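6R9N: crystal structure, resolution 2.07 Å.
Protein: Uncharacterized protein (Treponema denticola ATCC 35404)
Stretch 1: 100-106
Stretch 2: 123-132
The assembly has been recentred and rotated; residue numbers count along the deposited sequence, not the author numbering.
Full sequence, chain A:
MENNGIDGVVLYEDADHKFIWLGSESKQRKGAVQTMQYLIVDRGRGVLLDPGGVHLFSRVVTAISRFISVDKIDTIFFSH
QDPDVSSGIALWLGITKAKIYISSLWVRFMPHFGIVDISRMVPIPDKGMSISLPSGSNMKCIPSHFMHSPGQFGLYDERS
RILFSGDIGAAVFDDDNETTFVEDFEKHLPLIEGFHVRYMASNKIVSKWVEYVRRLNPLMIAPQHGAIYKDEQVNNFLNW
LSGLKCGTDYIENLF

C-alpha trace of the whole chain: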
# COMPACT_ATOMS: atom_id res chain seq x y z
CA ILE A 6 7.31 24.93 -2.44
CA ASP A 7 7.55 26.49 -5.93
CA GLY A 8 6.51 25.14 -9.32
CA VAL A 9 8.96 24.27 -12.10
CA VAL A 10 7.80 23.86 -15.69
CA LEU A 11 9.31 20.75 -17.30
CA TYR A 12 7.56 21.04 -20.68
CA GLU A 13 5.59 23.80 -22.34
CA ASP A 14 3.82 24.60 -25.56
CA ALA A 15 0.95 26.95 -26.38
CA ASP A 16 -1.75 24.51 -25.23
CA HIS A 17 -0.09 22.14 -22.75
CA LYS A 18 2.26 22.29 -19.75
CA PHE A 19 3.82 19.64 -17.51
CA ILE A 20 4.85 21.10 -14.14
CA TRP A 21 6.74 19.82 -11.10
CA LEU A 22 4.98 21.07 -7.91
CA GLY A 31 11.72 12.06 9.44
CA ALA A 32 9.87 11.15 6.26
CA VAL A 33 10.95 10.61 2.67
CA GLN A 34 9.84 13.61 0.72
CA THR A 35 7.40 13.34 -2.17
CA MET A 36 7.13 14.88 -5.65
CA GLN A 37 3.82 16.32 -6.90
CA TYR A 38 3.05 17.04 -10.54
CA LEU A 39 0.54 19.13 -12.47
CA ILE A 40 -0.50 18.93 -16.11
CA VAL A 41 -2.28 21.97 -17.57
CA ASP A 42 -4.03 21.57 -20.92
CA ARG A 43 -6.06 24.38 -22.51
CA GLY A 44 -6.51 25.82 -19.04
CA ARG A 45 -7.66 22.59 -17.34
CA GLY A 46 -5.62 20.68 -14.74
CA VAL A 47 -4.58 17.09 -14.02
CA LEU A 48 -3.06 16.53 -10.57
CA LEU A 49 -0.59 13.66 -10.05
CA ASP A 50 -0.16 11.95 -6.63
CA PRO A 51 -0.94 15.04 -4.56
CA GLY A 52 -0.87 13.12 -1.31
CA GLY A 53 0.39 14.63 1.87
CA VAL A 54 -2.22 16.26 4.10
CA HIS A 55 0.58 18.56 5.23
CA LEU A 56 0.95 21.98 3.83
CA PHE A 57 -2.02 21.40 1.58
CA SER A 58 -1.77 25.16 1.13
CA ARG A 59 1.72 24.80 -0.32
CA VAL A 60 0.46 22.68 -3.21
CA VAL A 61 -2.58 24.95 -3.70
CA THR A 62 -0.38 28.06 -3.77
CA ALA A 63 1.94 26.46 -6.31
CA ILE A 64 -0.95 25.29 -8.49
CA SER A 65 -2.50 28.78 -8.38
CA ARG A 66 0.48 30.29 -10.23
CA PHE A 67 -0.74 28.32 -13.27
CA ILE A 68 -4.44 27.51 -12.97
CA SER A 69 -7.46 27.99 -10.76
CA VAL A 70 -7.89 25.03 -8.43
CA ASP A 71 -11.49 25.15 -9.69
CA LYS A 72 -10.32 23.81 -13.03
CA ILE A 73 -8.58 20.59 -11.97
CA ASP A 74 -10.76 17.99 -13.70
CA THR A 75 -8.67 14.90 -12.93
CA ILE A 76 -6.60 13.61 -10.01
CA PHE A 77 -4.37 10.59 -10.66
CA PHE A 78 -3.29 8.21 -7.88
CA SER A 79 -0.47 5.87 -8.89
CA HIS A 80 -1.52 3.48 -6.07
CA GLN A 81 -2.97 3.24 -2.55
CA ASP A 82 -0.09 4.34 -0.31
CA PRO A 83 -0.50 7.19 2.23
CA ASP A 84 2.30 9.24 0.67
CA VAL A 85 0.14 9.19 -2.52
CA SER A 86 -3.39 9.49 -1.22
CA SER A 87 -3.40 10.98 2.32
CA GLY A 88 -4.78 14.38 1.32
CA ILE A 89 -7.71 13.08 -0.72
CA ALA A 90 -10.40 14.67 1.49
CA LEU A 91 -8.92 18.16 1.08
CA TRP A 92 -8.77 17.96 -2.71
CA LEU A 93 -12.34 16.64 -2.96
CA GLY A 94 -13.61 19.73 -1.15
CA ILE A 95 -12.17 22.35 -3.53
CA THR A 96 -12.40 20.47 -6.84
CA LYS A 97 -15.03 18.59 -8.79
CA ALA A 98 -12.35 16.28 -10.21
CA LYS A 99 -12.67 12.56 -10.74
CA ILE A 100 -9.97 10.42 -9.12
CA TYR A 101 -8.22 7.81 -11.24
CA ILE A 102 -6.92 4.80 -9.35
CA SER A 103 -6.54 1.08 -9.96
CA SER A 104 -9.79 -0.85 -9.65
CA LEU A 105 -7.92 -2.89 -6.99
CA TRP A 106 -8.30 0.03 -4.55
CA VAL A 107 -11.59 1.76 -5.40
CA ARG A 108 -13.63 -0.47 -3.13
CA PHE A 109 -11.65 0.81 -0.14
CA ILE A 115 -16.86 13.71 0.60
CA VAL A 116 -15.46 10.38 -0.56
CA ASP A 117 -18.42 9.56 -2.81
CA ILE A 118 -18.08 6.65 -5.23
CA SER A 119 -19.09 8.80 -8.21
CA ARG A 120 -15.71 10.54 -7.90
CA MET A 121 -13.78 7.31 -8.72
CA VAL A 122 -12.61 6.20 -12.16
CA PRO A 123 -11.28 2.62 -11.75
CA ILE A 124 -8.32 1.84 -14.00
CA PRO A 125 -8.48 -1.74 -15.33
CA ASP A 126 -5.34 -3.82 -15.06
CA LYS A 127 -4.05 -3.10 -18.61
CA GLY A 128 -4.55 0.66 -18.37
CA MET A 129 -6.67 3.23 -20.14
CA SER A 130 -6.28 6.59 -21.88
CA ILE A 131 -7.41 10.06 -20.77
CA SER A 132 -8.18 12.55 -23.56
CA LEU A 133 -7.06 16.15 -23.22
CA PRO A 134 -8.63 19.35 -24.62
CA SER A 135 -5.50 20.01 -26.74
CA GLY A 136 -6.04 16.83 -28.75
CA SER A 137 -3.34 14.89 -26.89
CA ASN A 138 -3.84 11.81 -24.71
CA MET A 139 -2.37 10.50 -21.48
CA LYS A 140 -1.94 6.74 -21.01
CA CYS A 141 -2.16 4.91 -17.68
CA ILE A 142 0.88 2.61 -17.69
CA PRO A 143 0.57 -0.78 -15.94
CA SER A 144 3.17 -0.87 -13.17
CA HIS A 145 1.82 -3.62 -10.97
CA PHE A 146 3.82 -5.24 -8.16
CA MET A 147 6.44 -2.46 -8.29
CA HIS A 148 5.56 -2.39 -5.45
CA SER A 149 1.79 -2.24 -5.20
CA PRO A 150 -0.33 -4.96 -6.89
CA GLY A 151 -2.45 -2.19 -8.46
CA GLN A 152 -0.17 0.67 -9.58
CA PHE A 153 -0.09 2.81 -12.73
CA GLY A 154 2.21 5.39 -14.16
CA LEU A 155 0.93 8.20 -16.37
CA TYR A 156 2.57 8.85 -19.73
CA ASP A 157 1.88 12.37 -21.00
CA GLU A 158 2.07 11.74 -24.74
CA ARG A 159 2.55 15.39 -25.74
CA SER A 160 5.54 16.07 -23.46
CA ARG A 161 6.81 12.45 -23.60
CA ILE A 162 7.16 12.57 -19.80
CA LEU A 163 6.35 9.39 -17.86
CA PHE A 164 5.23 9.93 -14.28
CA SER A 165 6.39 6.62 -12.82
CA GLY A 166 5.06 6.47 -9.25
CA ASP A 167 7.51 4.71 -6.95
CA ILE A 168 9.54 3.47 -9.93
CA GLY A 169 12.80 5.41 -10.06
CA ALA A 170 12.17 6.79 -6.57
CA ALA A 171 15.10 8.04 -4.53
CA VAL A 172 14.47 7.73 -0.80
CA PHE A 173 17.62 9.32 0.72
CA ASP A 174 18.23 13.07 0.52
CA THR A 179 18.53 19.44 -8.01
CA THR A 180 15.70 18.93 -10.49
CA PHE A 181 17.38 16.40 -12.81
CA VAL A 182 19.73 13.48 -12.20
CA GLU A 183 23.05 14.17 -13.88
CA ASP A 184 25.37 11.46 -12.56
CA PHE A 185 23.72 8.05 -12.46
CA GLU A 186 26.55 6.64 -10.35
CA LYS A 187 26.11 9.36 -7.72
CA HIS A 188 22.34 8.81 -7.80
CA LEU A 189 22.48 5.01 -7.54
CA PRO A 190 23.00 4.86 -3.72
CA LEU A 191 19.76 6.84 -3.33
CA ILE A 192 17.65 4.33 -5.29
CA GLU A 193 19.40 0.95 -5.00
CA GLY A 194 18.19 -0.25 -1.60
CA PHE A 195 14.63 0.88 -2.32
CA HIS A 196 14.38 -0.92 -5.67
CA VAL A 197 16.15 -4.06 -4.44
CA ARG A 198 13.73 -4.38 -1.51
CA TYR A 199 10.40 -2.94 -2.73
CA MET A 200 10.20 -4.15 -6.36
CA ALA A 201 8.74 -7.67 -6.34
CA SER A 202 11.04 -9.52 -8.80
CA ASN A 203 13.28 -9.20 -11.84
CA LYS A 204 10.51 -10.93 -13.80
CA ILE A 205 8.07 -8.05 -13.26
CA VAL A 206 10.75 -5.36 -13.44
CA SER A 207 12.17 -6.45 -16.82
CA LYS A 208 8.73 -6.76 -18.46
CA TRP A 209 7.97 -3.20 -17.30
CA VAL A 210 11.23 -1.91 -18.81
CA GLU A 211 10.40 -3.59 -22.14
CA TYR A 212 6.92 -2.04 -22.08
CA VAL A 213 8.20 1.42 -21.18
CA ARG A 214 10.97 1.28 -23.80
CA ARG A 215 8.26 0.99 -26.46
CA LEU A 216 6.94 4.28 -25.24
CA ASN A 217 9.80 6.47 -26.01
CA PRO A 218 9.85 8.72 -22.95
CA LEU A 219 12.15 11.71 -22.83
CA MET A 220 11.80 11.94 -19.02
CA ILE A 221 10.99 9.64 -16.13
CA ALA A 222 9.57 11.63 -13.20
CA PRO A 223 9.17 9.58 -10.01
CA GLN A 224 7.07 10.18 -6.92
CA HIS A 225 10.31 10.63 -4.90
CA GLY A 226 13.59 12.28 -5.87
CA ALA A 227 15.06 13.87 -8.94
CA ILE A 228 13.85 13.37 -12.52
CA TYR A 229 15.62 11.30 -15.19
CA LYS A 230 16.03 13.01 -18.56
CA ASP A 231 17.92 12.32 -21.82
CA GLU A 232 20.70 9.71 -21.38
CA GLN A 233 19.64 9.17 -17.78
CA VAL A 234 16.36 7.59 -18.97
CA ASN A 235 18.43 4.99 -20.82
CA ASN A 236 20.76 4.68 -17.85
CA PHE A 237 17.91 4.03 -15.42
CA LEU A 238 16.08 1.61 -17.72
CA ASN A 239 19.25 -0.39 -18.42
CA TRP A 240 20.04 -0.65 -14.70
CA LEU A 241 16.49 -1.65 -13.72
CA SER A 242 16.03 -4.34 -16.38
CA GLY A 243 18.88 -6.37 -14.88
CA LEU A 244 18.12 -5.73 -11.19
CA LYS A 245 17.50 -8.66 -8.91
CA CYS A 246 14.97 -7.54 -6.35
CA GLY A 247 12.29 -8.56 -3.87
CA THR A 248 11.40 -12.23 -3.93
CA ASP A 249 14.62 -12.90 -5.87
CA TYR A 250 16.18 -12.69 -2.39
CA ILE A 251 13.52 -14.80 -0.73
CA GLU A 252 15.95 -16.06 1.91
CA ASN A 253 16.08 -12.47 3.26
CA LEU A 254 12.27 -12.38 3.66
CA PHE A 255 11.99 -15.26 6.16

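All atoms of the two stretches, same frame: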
# COMPACT_ATOMS: atom_id res chain seq x y z
N ILE A 100 -11.22 10.99 -9.59
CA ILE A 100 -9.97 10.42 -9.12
C ILE A 100 -9.72 9.10 -9.84
O ILE A 100 -10.51 8.16 -9.72
CB ILE A 100 -9.98 10.23 -7.60
CG1 ILE A 100 -10.05 11.59 -6.92
CG2 ILE A 100 -8.73 9.50 -7.16
CD1 ILE A 100 -10.01 11.51 -5.44
N TYR A 101 -8.59 9.02 -10.54
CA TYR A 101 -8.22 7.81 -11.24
C TYR A 101 -7.32 6.98 -10.35
O TYR A 101 -6.30 7.47 -9.85
CB TYR A 101 -7.51 8.13 -12.55
CG TYR A 101 -8.40 8.60 -13.69
CD1 TYR A 101 -9.14 9.78 -13.59
CD2 TYR A 101 -8.49 7.88 -14.88
CE1 TYR A 101 -9.96 10.22 -14.65
CE2 TYR A 101 -9.29 8.30 -15.94
CZ TYR A 101 -10.02 9.48 -15.83
OH TYR A 101 -10.83 9.90 -16.89
N ILE A 102 -7.70 5.72 -10.16
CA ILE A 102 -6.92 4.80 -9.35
C ILE A 102 -7.25 3.39 -9.83
O ILE A 102 -8.32 3.15 -10.39
CB ILE A 102 -7.22 4.99 -7.84
CG1 ILE A 102 -6.16 4.28 -6.99
CG2 ILE A 102 -8.65 4.54 -7.53
CD1 ILE A 102 -6.14 4.71 -5.56
N SER A 103 -6.30 2.48 -9.64
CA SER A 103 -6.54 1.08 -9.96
C SER A 103 -7.86 0.59 -9.37
O SER A 103 -8.20 0.89 -8.23
CB SER A 103 -5.41 0.22 -9.42
OG SER A 103 -5.70 -1.15 -9.66
N SER A 104 -8.59 -0.20 -10.17
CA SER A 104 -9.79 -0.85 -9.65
C SER A 104 -9.50 -1.72 -8.43
O SER A 104 -10.42 -1.99 -7.66
CB SER A 104 -10.46 -1.67 -10.76
OG SER A 104 -9.66 -2.78 -11.10
N LEU A 105 -8.25 -2.12 -8.20
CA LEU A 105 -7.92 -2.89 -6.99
C LEU A 105 -8.24 -2.12 -5.71
O LEU A 105 -8.47 -2.74 -4.67
CB LEU A 105 -6.44 -3.28 -6.97
CG LEU A 105 -6.01 -4.61 -7.58
CD1 LEU A 105 -6.27 -4.59 -9.06
CD2 LEU A 105 -4.53 -4.89 -7.29
N TRP A 106 -8.23 -0.78 -5.76
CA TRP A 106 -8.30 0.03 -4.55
C TRP A 106 -9.59 0.81 -4.40
O TRP A 106 -9.87 1.30 -3.29
CB TRP A 106 -7.12 1.02 -4.52
CG TRP A 106 -5.79 0.34 -4.72
CD1 TRP A 106 -4.87 0.58 -5.71
CD2 TRP A 106 -5.27 -0.73 -3.93
NE1 TRP A 106 -3.80 -0.27 -5.57
CE2 TRP A 106 -4.01 -1.08 -4.49
CE3 TRP A 106 -5.73 -1.43 -2.81
CZ2 TRP A 106 -3.22 -2.10 -3.95
CZ3 TRP A 106 -4.94 -2.44 -2.29
CH2 TRP A 106 -3.71 -2.77 -2.87
N PRO A 123 -12.17 3.78 -11.97
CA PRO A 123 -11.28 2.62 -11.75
C PRO A 123 -10.49 2.32 -13.01
O PRO A 123 -11.05 2.20 -14.10
CB PRO A 123 -12.25 1.48 -11.40
CG PRO A 123 -13.63 2.14 -11.26
CD PRO A 123 -13.57 3.37 -12.11
N ILE A 124 -9.18 2.19 -12.87
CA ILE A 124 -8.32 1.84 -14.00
C ILE A 124 -8.26 0.32 -14.08
O ILE A 124 -7.90 -0.32 -13.08
CB ILE A 124 -6.91 2.44 -13.86
CG1 ILE A 124 -6.98 3.94 -13.55
CG2 ILE A 124 -6.14 2.21 -15.14
CD1 ILE A 124 -5.63 4.55 -13.24
N PRO A 125 -8.61 -0.29 -15.20
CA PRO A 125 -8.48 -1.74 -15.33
C PRO A 125 -7.02 -2.11 -15.47
O PRO A 125 -6.18 -1.28 -15.81
CB PRO A 125 -9.28 -2.07 -16.59
CG PRO A 125 -9.17 -0.82 -17.42
CD PRO A 125 -9.07 0.35 -16.46
N ASP A 126 -6.73 -3.39 -15.24
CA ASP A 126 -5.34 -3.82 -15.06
C ASP A 126 -4.42 -3.42 -16.22
O ASP A 126 -3.24 -3.13 -15.99
CB ASP A 126 -5.29 -5.33 -14.85
CG ASP A 126 -5.61 -5.71 -13.41
OD1 ASP A 126 -5.62 -4.81 -12.54
OD2 ASP A 126 -5.87 -6.90 -13.16
N LYS A 127 -4.91 -3.39 -17.46
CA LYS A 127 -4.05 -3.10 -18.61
C LYS A 127 -4.02 -1.62 -18.98
O LYS A 127 -3.41 -1.25 -19.99
CB LYS A 127 -4.47 -3.93 -19.83
CG LYS A 127 -4.11 -5.40 -19.69
CD LYS A 127 -4.61 -6.24 -20.85
CE LYS A 127 -4.51 -7.72 -20.50
NZ LYS A 127 -4.00 -8.52 -21.63
N GLY A 128 -4.65 -0.76 -18.19
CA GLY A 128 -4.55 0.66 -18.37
C GLY A 128 -5.70 1.19 -19.18
O GLY A 128 -6.60 0.47 -19.61
N MET A 129 -5.66 2.51 -19.38
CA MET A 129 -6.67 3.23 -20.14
C MET A 129 -6.05 4.57 -20.52
O MET A 129 -5.01 4.97 -19.98
CB MET A 129 -7.95 3.42 -19.34
CG MET A 129 -7.77 4.33 -18.12
SD MET A 129 -9.17 4.44 -17.01
CE MET A 129 -10.53 4.71 -18.15
N SER A 130 -6.69 5.26 -21.45
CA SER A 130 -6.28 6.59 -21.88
C SER A 130 -7.21 7.67 -21.32
O SER A 130 -8.38 7.41 -21.01
CB SER A 130 -6.23 6.68 -23.40
OG SER A 130 -5.12 5.93 -23.88
N ILE A 131 -6.66 8.87 -21.15
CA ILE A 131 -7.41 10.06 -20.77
C ILE A 131 -7.18 11.11 -21.85
O ILE A 131 -6.02 11.46 -22.14
CB ILE A 131 -6.97 10.57 -19.39
CG1 ILE A 131 -6.98 9.42 -18.37
CG2 ILE A 131 -7.86 11.69 -18.91
CD1 ILE A 131 -6.20 9.72 -17.10
N SER A 132 -8.26 11.59 -22.47
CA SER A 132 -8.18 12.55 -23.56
C SER A 132 -8.04 13.97 -23.02
O SER A 132 -8.69 14.34 -22.04
CB SER A 132 -9.42 12.49 -24.46
OG SER A 132 -9.79 11.17 -24.78
O HOH W 1 -10.42 8.84 -19.38
O HOH W 2 -6.07 -2.05 -12.06

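How do the two backbones join? The strand segment 100-103 and the end of the strand at P123 and I124 run parallel, with I102 bridging to P123 and S103 to I124. I124 straddles the join: I124 N donates to I102 O at 2.8 Å, and I124 O accepts from S104 N at 3.0 Å. P123 has no amide hydrogen to give, but P123 CA lies 3.3 Å from I102 O in a CA-H...O contact.

What fills the space around the Y101 ring? Two isoleucines and a methionine from the second stretch gather about it. I131 points toward the first stretch and lays I131 CD1 over one face, 3.9 Å from the Y101 ring centroid, in a CH-pi contact; I131 CG1 comes within 3.5 Å of Y101 CE2. I124 sets its CG1 at the ring edge, near its plane, while I124 CD1 lies 4.1 Å from Y101 CB; the ring thus lies in the angle between the two aliphatic chains. M129 adds its sulfur obliquely, M129 SD lying 4.0 Å from Y101 CE2. Past these apolar contacts the phenol reaches water 1, which is 2.7 Å from Y101 OH and donates to S130 O at 3.0 Å.

What happens where the first strand ends? S103 caps the weakly bonded helix that follows, S103 OG accepting from L105 N at 3.1 Å. S103 OG also donates to water 2 at 2.6 Å, and that water donates to I124 O at 2.7 Å and D126 OD1 at 2.8 Å, filling a small polar hollow among the three residues.

How is the rest of this end packed? S104 CB rests 3.7 Å from P123 CB, a shallow contact against the proline ring. The end of L105 leans across, placing L105 CD1 3.5 Å from D126 OD1, a van der Waals contact of methyl with carboxylate oxygen. D126 belongs to the type I turn from P125 to G128, closed by G128 N donating to P125 O at 2.9 Å.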